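Local coordinates for Fe(2+) transporter FeoB (PDB 3I8X), which takes up ferrous iron across the inner membrane in a GTP-driven process, this chain being its cytoplasmic N-terminal GTPase domain, at residues V93-L98 / V117-L122. Numbering follows the deposited sequence.
Sequences VDASNL and VALNML. With GDP (guanosine-5'-diphosphate), chain D.
Val-93 and Leu-119 sit side by side on one face of two adjacent parallel strands, their side chains crossing obliquely. Val-93 straddles its neighbours: CG1, anti to the backbone N (chi1 173°), rests against CD1 of Leu-119 at 3.7 Å, while CG2 presses on CG1 of Val-117 at 3.6 Å. Ala-95 CB is the small bump beyond them, lodged in a hollow formed by Leu-119 CG and Leu-122 CD2, 3.8 Å from each; the Leu-98 side chain crosses that of Leu-119 at about a right angle, their CD1 atoms meeting. Helix 98-110 lies over this face, Thr-105 touching both valines.

The backbones are fixed in parallel register by three bonds: Val-93 N to Ala-118 O, Asn-120 N to Val-93 O at 2.7 Å, and Ala-95 N to Asn-120 O.

On the Asp-94 and Asn-120 face the shapes change. The Met-121 chain, bent at chi2 and chi3, sets CE over one face of the Asp-94 carboxylate, 3.4 Å from Asp-94 CG, while SD lies 4.1 Å from C5 of the guanine of GDP. From the carboxylate's other face Ser-96 N bonds OD1, an Asx turn, and Asn-97 ND2 bonds OD2. An alanine at Asp-94 is likely to leave Ser-96 and Asn-97 without their acceptor and Met-121 CE without the surface it packs on.

Asn-120 ND2 bonds Ser-14 O of the P-loop, and its OD1 lies 2.8 Å from GDP O6, which Met-121 N also meets in a weak bond. Helix 98-110 connects the two parallel strands, a beta-alpha-beta crossover of the P-loop GTPase fold, whose second strand ends in the guanine-recognition G4 motif (NKxD in most GTPases, here Asn-120 to Asp-123 with Met-121 in the lysine position).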
loop_
_atom_site.group_PDB
_atom_site.type_symbol
_atom_site.label_atom_id
_atom_site.label_comp_id
_atom_site.label_asym_id
_atom_site.label_seq_id
_atom_site.Cartn_x
_atom_site.Cartn_y
_atom_site.Cartn_z
ATOM N N VAL A 93 8.851 2.484 -4.352
ATOM C CA VAL A 93 8.235 3.621 -5.049
ATOM C C VAL A 93 9.250 4.123 -6.053
ATOM O O VAL A 93 10.415 4.273 -5.731
ATOM C CB VAL A 93 7.859 4.783 -4.074
ATOM C CG1 VAL A 93 7.386 6.015 -4.859
ATOM C CG2 VAL A 93 6.792 4.317 -3.066
ATOM N N ASP A 94 8.804 4.369 -7.280
ATOM C CA ASP A 94 9.682 4.855 -8.329
ATOM C C ASP A 94 9.630 6.366 -8.202
ATOM O O ASP A 94 8.578 6.968 -8.414
ATOM C CB ASP A 94 9.193 4.295 -9.676
ATOM C CG ASP A 94 9.736 5.040 -10.900
ATOM O OD1 ASP A 94 10.751 5.767 -10.813
ATOM O OD2 ASP A 94 9.132 4.846 -11.970
ATOM N N ALA A 95 10.752 6.969 -7.805
ATOM C CA ALA A 95 10.848 8.427 -7.613
ATOM C C ALA A 95 10.664 9.248 -8.900
ATOM O O ALA A 95 10.356 10.446 -8.835
ATOM C CB ALA A 95 12.182 8.791 -6.931
ATOM N N SER A 96 10.813 8.599 -10.059
ATOM C CA SER A 96 10.681 9.252 -11.349
ATOM C C SER A 96 9.227 9.371 -11.813
ATOM O O SER A 96 8.921 10.131 -12.721
ATOM C CB SER A 96 11.561 8.556 -12.393
ATOM O OG SER A 96 11.065 7.272 -12.745
ATOM N N ASN A 97 8.335 8.661 -11.130
ATOM C CA ASN A 97 6.918 8.691 -11.377
ATOM C C ASN A 97 6.229 8.680 -10.055
ATOM O O ASN A 97 5.448 7.792 -9.772
ATOM C CB ASN A 97 6.504 7.462 -12.192
ATOM C CG ASN A 97 6.937 7.565 -13.618
ATOM O OD1 ASN A 97 6.283 8.250 -14.394
ATOM N ND2 ASN A 97 8.056 6.927 -13.977
ATOM N N LEU A 98 6.492 9.703 -9.253
ATOM C CA LEU A 98 6.103 9.688 -7.838
ATOM C C LEU A 98 4.592 9.679 -7.668
ATOM O O LEU A 98 4.053 8.873 -6.892
ATOM C CB LEU A 98 6.750 10.864 -7.064
ATOM C CG LEU A 98 6.462 10.924 -5.554
ATOM C CD1 LEU A 98 7.027 9.695 -4.901
ATOM C CD2 LEU A 98 6.992 12.200 -4.885
ATOM N N VAL A 117 8.615 3.049 3.050
ATOM C CA VAL A 117 8.729 3.368 1.645
ATOM C C VAL A 117 10.199 3.272 1.238
ATOM O O VAL A 117 11.051 3.982 1.786
ATOM C CB VAL A 117 8.165 4.817 1.347
ATOM C CG1 VAL A 117 8.507 5.254 -0.045
ATOM C CG2 VAL A 117 6.678 4.846 1.589
ATOM N N ALA A 118 10.490 2.373 0.291
ATOM C CA ALA A 118 11.792 2.380 -0.400
ATOM C C ALA A 118 11.686 3.235 -1.667
ATOM O O ALA A 118 11.063 2.813 -2.660
ATOM C CB ALA A 118 12.280 0.940 -0.731
ATOM N N LEU A 119 12.269 4.446 -1.606
ATOM C CA LEU A 119 12.196 5.414 -2.724
ATOM C C LEU A 119 13.296 5.102 -3.722
ATOM O O LEU A 119 14.461 5.434 -3.517
ATOM C CB LEU A 119 12.290 6.875 -2.241
ATOM C CG LEU A 119 11.816 7.978 -3.222
ATOM C CD1 LEU A 119 10.310 7.875 -3.564
ATOM C CD2 LEU A 119 12.099 9.366 -2.685
ATOM N N ASN A 120 12.900 4.458 -4.812
ATOM C CA ASN A 120 13.814 3.913 -5.791
ATOM C C ASN A 120 13.930 4.793 -7.055
ATOM O O ASN A 120 13.171 5.734 -7.236
ATOM C CB ASN A 120 13.279 2.518 -6.187
ATOM C CG ASN A 120 14.368 1.511 -6.429
ATOM O OD1 ASN A 120 15.559 1.782 -6.275
ATOM N ND2 ASN A 120 13.960 0.321 -6.792
ATOM N N MET A 121 14.891 4.452 -7.924
ATOM C CA MET A 121 15.082 5.091 -9.236
ATOM C C MET A 121 15.374 6.583 -9.084
ATOM O O MET A 121 14.818 7.442 -9.781
ATOM C CB MET A 121 13.877 4.835 -10.137
ATOM C CG MET A 121 13.278 3.443 -9.962
ATOM S SD MET A 121 13.411 2.350 -11.333
ATOM C CE MET A 121 12.057 3.012 -12.310
ATOM N N LEU A 122 16.277 6.852 -8.149
ATOM C CA LEU A 122 16.618 8.203 -7.717
ATOM C C LEU A 122 17.510 8.911 -8.722
ATOM O O LEU A 122 17.315 10.088 -9.003
ATOM C CB LEU A 122 17.298 8.160 -6.346
ATOM C CG LEU A 122 16.377 8.101 -5.130
ATOM C CD1 LEU A 122 17.268 7.958 -3.878
ATOM C CD2 LEU A 122 15.472 9.346 -5.035
HETATM P PB GDP D . 10.131 -4.798 -11.017
HETATM O O1B GDP D . 9.132 -5.072 -12.103
HETATM O O2B GDP D . 9.431 -3.902 -10.059
HETATM O O3B GDP D . 10.378 -6.165 -10.420
HETATM O O3A GDP D . 11.473 -4.090 -11.555
HETATM P PA GDP D . 13.016 -4.631 -11.745
HETATM O O1A GDP D . 13.200 -5.770 -12.730
HETATM O O2A GDP D . 13.835 -4.812 -10.498
HETATM O "O5'" GDP D . 13.683 -3.327 -12.397
HETATM C "C5'" GDP D . 13.324 -2.822 -13.674
HETATM C "C4'" GDP D . 14.594 -2.315 -14.356
HETATM O "O4'" GDP D . 15.076 -1.173 -13.656
HETATM C "C3'" GDP D . 15.723 -3.332 -14.300
HETATM O "O3'" GDP D . 16.525 -3.284 -15.472
HETATM C "C2'" GDP D . 16.578 -2.926 -13.119
HETATM O "O2'" GDP D . 17.935 -3.352 -13.280
HETATM C "C1'" GDP D . 16.383 -1.418 -13.097
HETATM N N9 GDP D . 16.467 -0.805 -11.734
HETATM C C8 GDP D . 16.018 -1.286 -10.559
HETATM N N7 GDP D . 16.279 -0.406 -9.553
HETATM C C5 GDP D . 16.893 0.664 -10.079
HETATM C C6 GDP D . 17.440 1.965 -9.588
HETATM O O6 GDP D . 17.390 2.279 -8.391
HETATM N N1 GDP D . 17.981 2.803 -10.472
HETATM C C2 GDP D . 18.054 2.483 -11.778
HETATM N N2 GDP D . 18.613 3.349 -12.626
HETATM N N3 GDP D . 17.593 1.324 -12.315
HETATM C C4 GDP D . 17.003 0.396 -11.521
#